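Local coordinates for catalase (Corynebacterium glutamicum, PDB 4B7G) that catalyses the breakdown of hydrogen peroxide to water and oxygen at a buried haem in each subunit, at the protoporphyrin IX containing Fe site. Residues are numbered along the deposited sequence; one frame, centred on the assembly and turned at random. Chains: chain A/B, Catalase.

The protoporphyrin IX containing Fe site. Residues chain A 67-70, 106, 127, 140-142, 147, 152, 155, 212, 328, 344, 347-348, 351-352, 355-356, 359; chain B 56, 60. With HEM (protoporphyrin IX containing Fe), chain C.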
loop_
_atom_site.group_PDB
_atom_site.type_symbol
_atom_site.label_atom_id
_atom_site.label_comp_id
_atom_site.label_asym_id
_atom_site.label_seq_id
_atom_site.Cartn_x
_atom_site.Cartn_y
_atom_site.Cartn_z
ATOM N N ARG A 67 -7.437 -13.178 -2.416
ATOM C CA ARG A 67 -6.412 -14.227 -2.378
ATOM C C ARG A 67 -6.054 -14.729 -3.771
ATOM O O ARG A 67 -6.920 -14.838 -4.642
ATOM C CB ARG A 67 -6.923 -15.447 -1.588
ATOM C CG ARG A 67 -7.114 -15.239 -0.095
ATOM C CD ARG A 67 -8.172 -16.226 0.432
ATOM N NE ARG A 67 -8.295 -16.158 1.886
ATOM C CZ ARG A 67 -8.994 -15.226 2.529
ATOM N NH1 ARG A 67 -9.631 -14.281 1.841
ATOM N NH2 ARG A 67 -9.049 -15.232 3.858
ATOM N N ILE A 68 -4.782 -15.068 -3.972
ATOM C CA ILE A 68 -4.388 -15.900 -5.111
ATOM C C ILE A 68 -3.592 -17.098 -4.603
ATOM O O ILE A 68 -2.548 -16.917 -3.985
ATOM C CB ILE A 68 -3.555 -15.111 -6.155
ATOM C CG1 ILE A 68 -2.932 -16.068 -7.185
ATOM C CG2 ILE A 68 -2.465 -14.259 -5.466
ATOM C CD1 ILE A 68 -2.395 -15.358 -8.462
ATOM N N PRO A 69 -4.110 -18.331 -4.801
ATOM C CA PRO A 69 -5.448 -18.638 -5.319
ATOM C C PRO A 69 -6.468 -18.670 -4.182
ATOM O O PRO A 69 -6.170 -18.129 -3.101
ATOM C CB PRO A 69 -5.276 -20.044 -5.931
ATOM C CG PRO A 69 -3.943 -20.611 -5.332
ATOM C CD PRO A 69 -3.394 -19.552 -4.387
ATOM N N HIS A 70 -7.633 -19.278 -4.429
ATOM C CA HIS A 70 -8.685 -19.483 -3.431
ATOM C C HIS A 70 -9.432 -18.198 -3.065
ATOM O O HIS A 70 -9.931 -18.055 -1.948
ATOM C CB HIS A 70 -8.141 -20.147 -2.156
ATOM C CG HIS A 70 -7.569 -21.521 -2.361
ATOM N ND1 HIS A 70 -8.254 -22.668 -2.019
ATOM C CD2 HIS A 70 -6.361 -21.930 -2.828
ATOM C CE1 HIS A 70 -7.502 -23.726 -2.282
ATOM N NE2 HIS A 70 -6.348 -23.306 -2.771
ATOM N N ARG A 106 -12.411 -21.943 6.715
ATOM C CA ARG A 106 -12.789 -21.316 5.454
ATOM C C ARG A 106 -12.757 -22.361 4.354
ATOM O O ARG A 106 -11.757 -23.084 4.207
ATOM C CB ARG A 106 -11.857 -20.153 5.092
ATOM C CG ARG A 106 -12.347 -19.332 3.881
ATOM C CD ARG A 106 -11.478 -18.103 3.690
ATOM N NE ARG A 106 -11.839 -17.317 2.510
ATOM C CZ ARG A 106 -11.385 -17.539 1.280
ATOM N NH1 ARG A 106 -10.552 -18.551 1.033
ATOM N NH2 ARG A 106 -11.778 -16.750 0.286
ATOM N N ALA A 127 -9.818 -25.204 5.071
ATOM C CA ALA A 127 -8.767 -24.590 5.883
ATOM C C ALA A 127 -9.230 -24.288 7.306
ATOM O O ALA A 127 -10.115 -23.453 7.517
ATOM C CB ALA A 127 -8.265 -23.315 5.212
ATOM N N VAL A 140 -4.296 -26.097 7.003
ATOM C CA VAL A 140 -4.843 -25.531 5.777
ATOM C C VAL A 140 -4.859 -26.648 4.744
ATOM O O VAL A 140 -3.862 -26.893 4.050
ATOM C CB VAL A 140 -3.995 -24.328 5.305
ATOM C CG1 VAL A 140 -4.612 -23.667 4.054
ATOM C CG2 VAL A 140 -3.846 -23.311 6.460
ATOM N N GLY A 141 -5.988 -27.343 4.656
ATOM C CA GLY A 141 -6.072 -28.506 3.794
ATOM C C GLY A 141 -6.953 -28.295 2.587
ATOM O O GLY A 141 -7.345 -27.162 2.283
ATOM N N ASN A 142 -7.232 -29.384 1.875
ATOM C CA ASN A 142 -8.109 -29.360 0.706
ATOM C C ASN A 142 -9.045 -30.549 0.825
ATOM O O ASN A 142 -8.889 -31.375 1.731
ATOM C CB ASN A 142 -7.300 -29.491 -0.595
ATOM C CG ASN A 142 -6.796 -28.150 -1.132
ATOM O OD1 ASN A 142 -7.454 -27.116 -0.994
ATOM N ND2 ASN A 142 -5.630 -28.174 -1.774
ATOM N N PHE A 147 -2.337 -33.849 -4.306
ATOM C CA PHE A 147 -2.352 -32.599 -5.082
ATOM C C PHE A 147 -1.592 -32.742 -6.400
ATOM O O PHE A 147 -0.990 -33.787 -6.660
ATOM C CB PHE A 147 -1.765 -31.450 -4.255
ATOM C CG PHE A 147 -2.207 -30.071 -4.698
ATOM C CD1 PHE A 147 -3.535 -29.668 -4.576
ATOM C CD2 PHE A 147 -1.279 -29.165 -5.196
ATOM C CE1 PHE A 147 -3.941 -28.380 -4.961
ATOM C CE2 PHE A 147 -1.668 -27.881 -5.593
ATOM C CZ PHE A 147 -3.004 -27.486 -5.469
ATOM N N GLY A 152 7.233 -26.811 -5.022
ATOM C CA GLY A 152 6.662 -25.474 -4.958
ATOM C C GLY A 152 7.105 -24.588 -6.103
ATOM O O GLY A 152 6.400 -23.644 -6.474
ATOM N N PHE A 155 4.368 -24.266 -8.588
ATOM C CA PHE A 155 3.032 -23.834 -8.177
ATOM C C PHE A 155 2.485 -22.633 -8.965
ATOM O O PHE A 155 1.339 -22.687 -9.431
ATOM C CB PHE A 155 2.961 -23.615 -6.655
ATOM C CG PHE A 155 1.580 -23.302 -6.150
ATOM C CD1 PHE A 155 0.602 -24.296 -6.086
ATOM C CD2 PHE A 155 1.254 -22.015 -5.738
ATOM C CE1 PHE A 155 -0.674 -24.010 -5.613
ATOM C CE2 PHE A 155 -0.019 -21.717 -5.265
ATOM C CZ PHE A 155 -0.983 -22.709 -5.196
ATOM N N HIS A 212 -0.581 -33.223 2.988
ATOM C CA HIS A 212 0.830 -33.477 3.300
ATOM C C HIS A 212 1.032 -34.463 4.446
ATOM O O HIS A 212 0.193 -34.584 5.343
ATOM C CB HIS A 212 1.557 -32.193 3.735
ATOM C CG HIS A 212 1.492 -31.071 2.748
ATOM N ND1 HIS A 212 2.229 -31.056 1.580
ATOM C CD2 HIS A 212 0.816 -29.896 2.780
ATOM C CE1 HIS A 212 1.990 -29.932 0.926
ATOM N NE2 HIS A 212 1.135 -29.211 1.634
ATOM N N LEU A 328 -5.199 -17.664 7.095
ATOM C CA LEU A 328 -4.926 -19.063 7.409
ATOM C C LEU A 328 -3.568 -19.439 6.813
ATOM O O LEU A 328 -3.251 -19.055 5.683
ATOM C CB LEU A 328 -6.072 -19.953 6.897
ATOM C CG LEU A 328 -7.393 -19.612 7.617
ATOM C CD1 LEU A 328 -8.640 -20.077 6.838
ATOM C CD2 LEU A 328 -7.407 -20.214 9.024
ATOM N N MET A 344 6.539 -29.189 -1.369
ATOM C CA MET A 344 5.377 -28.316 -1.554
ATOM C C MET A 344 5.053 -27.685 -0.224
ATOM O O MET A 344 4.816 -26.471 -0.130
ATOM C CB MET A 344 4.181 -29.116 -2.072
ATOM C CG MET A 344 4.380 -29.615 -3.504
ATOM S SD MET A 344 3.940 -28.351 -4.721
ATOM C CE MET A 344 2.158 -28.437 -4.593
ATOM N N ALA A 347 7.651 -24.957 0.834
ATOM C CA ALA A 347 7.381 -23.710 0.121
ATOM C C ALA A 347 6.176 -22.978 0.711
ATOM O O ALA A 347 6.212 -21.747 0.858
ATOM C CB ALA A 347 7.164 -23.975 -1.361
ATOM N N ARG A 348 5.104 -23.714 1.017
ATOM C CA ARG A 348 3.897 -23.111 1.623
ATOM C C ARG A 348 4.200 -22.412 2.956
ATOM O O ARG A 348 3.623 -21.360 3.275
ATOM C CB ARG A 348 2.808 -24.173 1.855
ATOM C CG ARG A 348 2.291 -24.851 0.588
ATOM C CD ARG A 348 1.223 -25.908 0.927
ATOM N NE ARG A 348 -0.007 -25.283 1.426
ATOM C CZ ARG A 348 -0.824 -25.849 2.311
ATOM N NH1 ARG A 348 -0.544 -27.052 2.799
ATOM N NH2 ARG A 348 -1.917 -25.209 2.717
ATOM N N ALA A 351 5.091 -19.093 1.905
ATOM C CA ALA A 351 4.278 -18.312 0.969
ATOM C C ALA A 351 3.033 -17.613 1.536
ATOM O O ALA A 351 2.636 -16.561 1.032
ATOM C CB ALA A 351 3.899 -19.174 -0.238
ATOM N N TYR A 352 2.396 -18.183 2.556
ATOM C CA TYR A 352 1.099 -17.641 2.988
ATOM C C TYR A 352 1.284 -16.341 3.733
ATOM O O TYR A 352 0.616 -15.347 3.431
ATOM C CB TYR A 352 0.333 -18.640 3.870
ATOM C CG TYR A 352 -0.199 -19.821 3.097
ATOM C CD1 TYR A 352 0.670 -20.687 2.444
ATOM C CD2 TYR A 352 -1.560 -20.078 3.026
ATOM C CE1 TYR A 352 0.200 -21.770 1.725
ATOM C CE2 TYR A 352 -2.041 -21.168 2.313
ATOM C CZ TYR A 352 -1.156 -22.010 1.668
ATOM O OH TYR A 352 -1.629 -23.096 0.959
ATOM N N GLN A 355 2.154 -13.577 1.407
ATOM C CA GLN A 355 1.051 -12.937 0.688
ATOM C C GLN A 355 0.187 -12.100 1.636
ATOM O O GLN A 355 -0.294 -11.015 1.270
ATOM C CB GLN A 355 0.178 -13.952 -0.069
ATOM C CG GLN A 355 -0.982 -13.249 -0.803
ATOM C CD GLN A 355 -1.744 -14.122 -1.782
ATOM O OE1 GLN A 355 -1.218 -15.107 -2.327
ATOM N NE2 GLN A 355 -2.994 -13.748 -2.032
ATOM N N GLN A 356 0.004 -12.601 2.859
ATOM C CA GLN A 356 -0.859 -11.938 3.840
ATOM C C GLN A 356 -0.313 -10.572 4.256
ATOM O O GLN A 356 -1.082 -9.621 4.485
ATOM C CB GLN A 356 -1.086 -12.879 5.041
ATOM C CG GLN A 356 -2.039 -14.017 4.664
ATOM C CD GLN A 356 -1.829 -15.296 5.446
ATOM O OE1 GLN A 356 -0.992 -15.367 6.356
ATOM N NE2 GLN A 356 -2.595 -16.329 5.088
ATOM N N ARG A 359 -1.517 -8.659 1.181
ATOM C CA ARG A 359 -2.958 -8.701 0.945
ATOM C C ARG A 359 -3.737 -7.973 2.033
ATOM O O ARG A 359 -4.727 -7.272 1.752
ATOM C CB ARG A 359 -3.403 -10.168 0.884
ATOM C CG ARG A 359 -4.889 -10.372 0.855
ATOM C CD ARG A 359 -5.252 -11.820 0.499
ATOM N NE ARG A 359 -5.065 -12.773 1.599
ATOM C CZ ARG A 359 -5.881 -12.869 2.647
ATOM N NH1 ARG A 359 -6.921 -12.048 2.760
ATOM N NH2 ARG A 359 -5.663 -13.782 3.591
ATOM N N LEU B 56 7.705 -17.060 -6.164
ATOM C CA LEU B 56 6.578 -17.165 -5.238
ATOM C C LEU B 56 6.119 -15.781 -4.777
ATOM O O LEU B 56 4.919 -15.503 -4.738
ATOM C CB LEU B 56 6.951 -18.035 -4.022
ATOM C CG LEU B 56 7.130 -19.530 -4.296
ATOM C CD1 LEU B 56 7.546 -20.277 -3.036
ATOM C CD2 LEU B 56 5.863 -20.143 -4.892
ATOM N N ASN B 60 2.566 -14.006 -5.274
ATOM C CA ASN B 60 1.781 -13.576 -4.117
ATOM C C ASN B 60 1.231 -12.160 -4.225
ATOM O O ASN B 60 0.304 -11.775 -3.494
ATOM C CB ASN B 60 2.634 -13.644 -2.847
ATOM C CG ASN B 60 2.738 -15.035 -2.295
ATOM O OD1 ASN B 60 3.679 -15.362 -1.558
ATOM N ND2 ASN B 60 1.782 -15.879 -2.654
HETATM C CHA HEM C . -4.404 -20.343 -0.395
HETATM C CHB HEM C . 0.256 -20.857 -1.732
HETATM C CHC HEM C . -0.491 -25.625 -2.298
HETATM C CHD HEM C . -4.549 -25.184 0.345
HETATM C C1A HEM C . -3.084 -20.059 -0.687
HETATM C C2A HEM C . -2.428 -18.771 -0.577
HETATM C C3A HEM C . -1.148 -18.929 -0.938
HETATM C C4A HEM C . -0.937 -20.309 -1.294
HETATM C CMA HEM C . -0.054 -17.844 -0.977
HETATM C CAA HEM C . -3.081 -17.441 -0.135
HETATM C CBA HEM C . -3.214 -17.385 1.383
HETATM C CGA HEM C . -3.686 -16.029 1.828
HETATM O O1A HEM C . -4.303 -15.964 2.924
HETATM O O2A HEM C . -3.444 -15.015 1.121
HETATM C C1B HEM C . 0.448 -22.192 -2.028
HETATM C C2B HEM C . 1.682 -22.785 -2.499
HETATM C C3B HEM C . 1.468 -24.102 -2.677
HETATM C C4B HEM C . 0.106 -24.384 -2.283
HETATM C CMB HEM C . 2.956 -21.956 -2.773
HETATM C CAB HEM C . 2.441 -25.202 -3.141
HETATM C CBB HEM C . 3.762 -25.111 -2.931
HETATM C C1C HEM C . -1.564 -25.941 -1.483
HETATM C C2C HEM C . -1.886 -27.242 -0.918
HETATM C C3C HEM C . -3.021 -27.104 -0.194
HETATM C C4C HEM C . -3.435 -25.716 -0.268
HETATM C CMC HEM C . -1.054 -28.533 -1.154
HETATM C CAC HEM C . -3.779 -28.154 0.645
HETATM C CBC HEM C . -3.165 -29.211 1.186
HETATM C C1D HEM C . -4.930 -23.864 0.337
HETATM C C2D HEM C . -6.165 -23.360 0.877
HETATM C C3D HEM C . -6.122 -21.858 0.645
HETATM C C4D HEM C . -4.861 -21.586 -0.006
HETATM C CMD HEM C . -7.303 -24.152 1.544
HETATM C CAD HEM C . -7.207 -20.854 1.063
HETATM C CBD HEM C . -7.066 -20.660 2.572
HETATM C CGD HEM C . -8.234 -19.807 2.962
HETATM O O1D HEM C . -8.014 -18.617 3.344
HETATM O O2D HEM C . -9.373 -20.335 2.862
HETATM N NA HEM C . -2.137 -20.981 -1.123
HETATM N NB HEM C . -0.496 -23.189 -1.907
HETATM N NC HEM C . -2.527 -25.034 -1.063
HETATM N ND HEM C . -4.197 -22.799 -0.172
HETATM FE FE HEM C . -2.265 -23.032 -0.901
HETATM O O HOH W 1 -3.430 -23.570 -3.005
HETATM O O HOH W 2 -10.348 -22.509 1.973
HETATM O O HOH W 3 -6.238 -17.078 4.352
#
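This is the haem pocket of a catalase, the active site. It lies in chain A between helix 343-359 with strands 125-132 and 135-142 (proximal side) and loop residues 67-70 with helix 155-162 (distal side); chain B adds a small part. Protein hides almost the whole haem.

A:Tyr352 is the proximal ligand. Its phenolic OH binds FE at 2.0 Å. CG lies beside the backbone N (chi1 -71°), with one ring face over pyrrole A. A:Arg348 bends at chi3 and lies flat against the same haem face. Its NE and NH2 both donate to A:Tyr352 OH, at 2.8 Å each and in the guanidinium plane. This pair of hydrogen bonds probably favours the phenolate. NH2 also reaches A:Val140 O, above the carbonyl plane.

The distal histidine, A:His70, stacks on pyrrole D with planes 6° apart. Its NE2 is 2.9 Å from water 1, which sits 2.5 Å from FE, opposite the tyrosine. A:Phe155, CG anti to its backbone N, stacks equally flat on pyrrole B. A:Asn142, the distal asparagine, lays its amide over the distal face at vinyl carbon CAC and pyrrole C.

Arginines hold the propionates. A:Arg359 grips one side-on, NE to O2A and NH2 to O1A (2.7 Å). A:Gln356 NE2 adds a nearly straight bond to O1A (174° at H). On the other, A:Arg67 NE donates to HEM O1D at 2.9 Å, and A:Arg106 NH1 to HEM O2D at 2.8 Å. A:Arg106 also holds A:His70 O end-on, and A:Arg67 is layered between A:Arg106 and A:Arg359. Water 3 bridges O1A and O1D.

Helix 343-359 and strand 135-142 thus supply the proximal side, loop residues 67-70 and helix 155-162 the distal side, and B:Leu56 and B:Asn60 close the methyl edge from the neighbouring subunit.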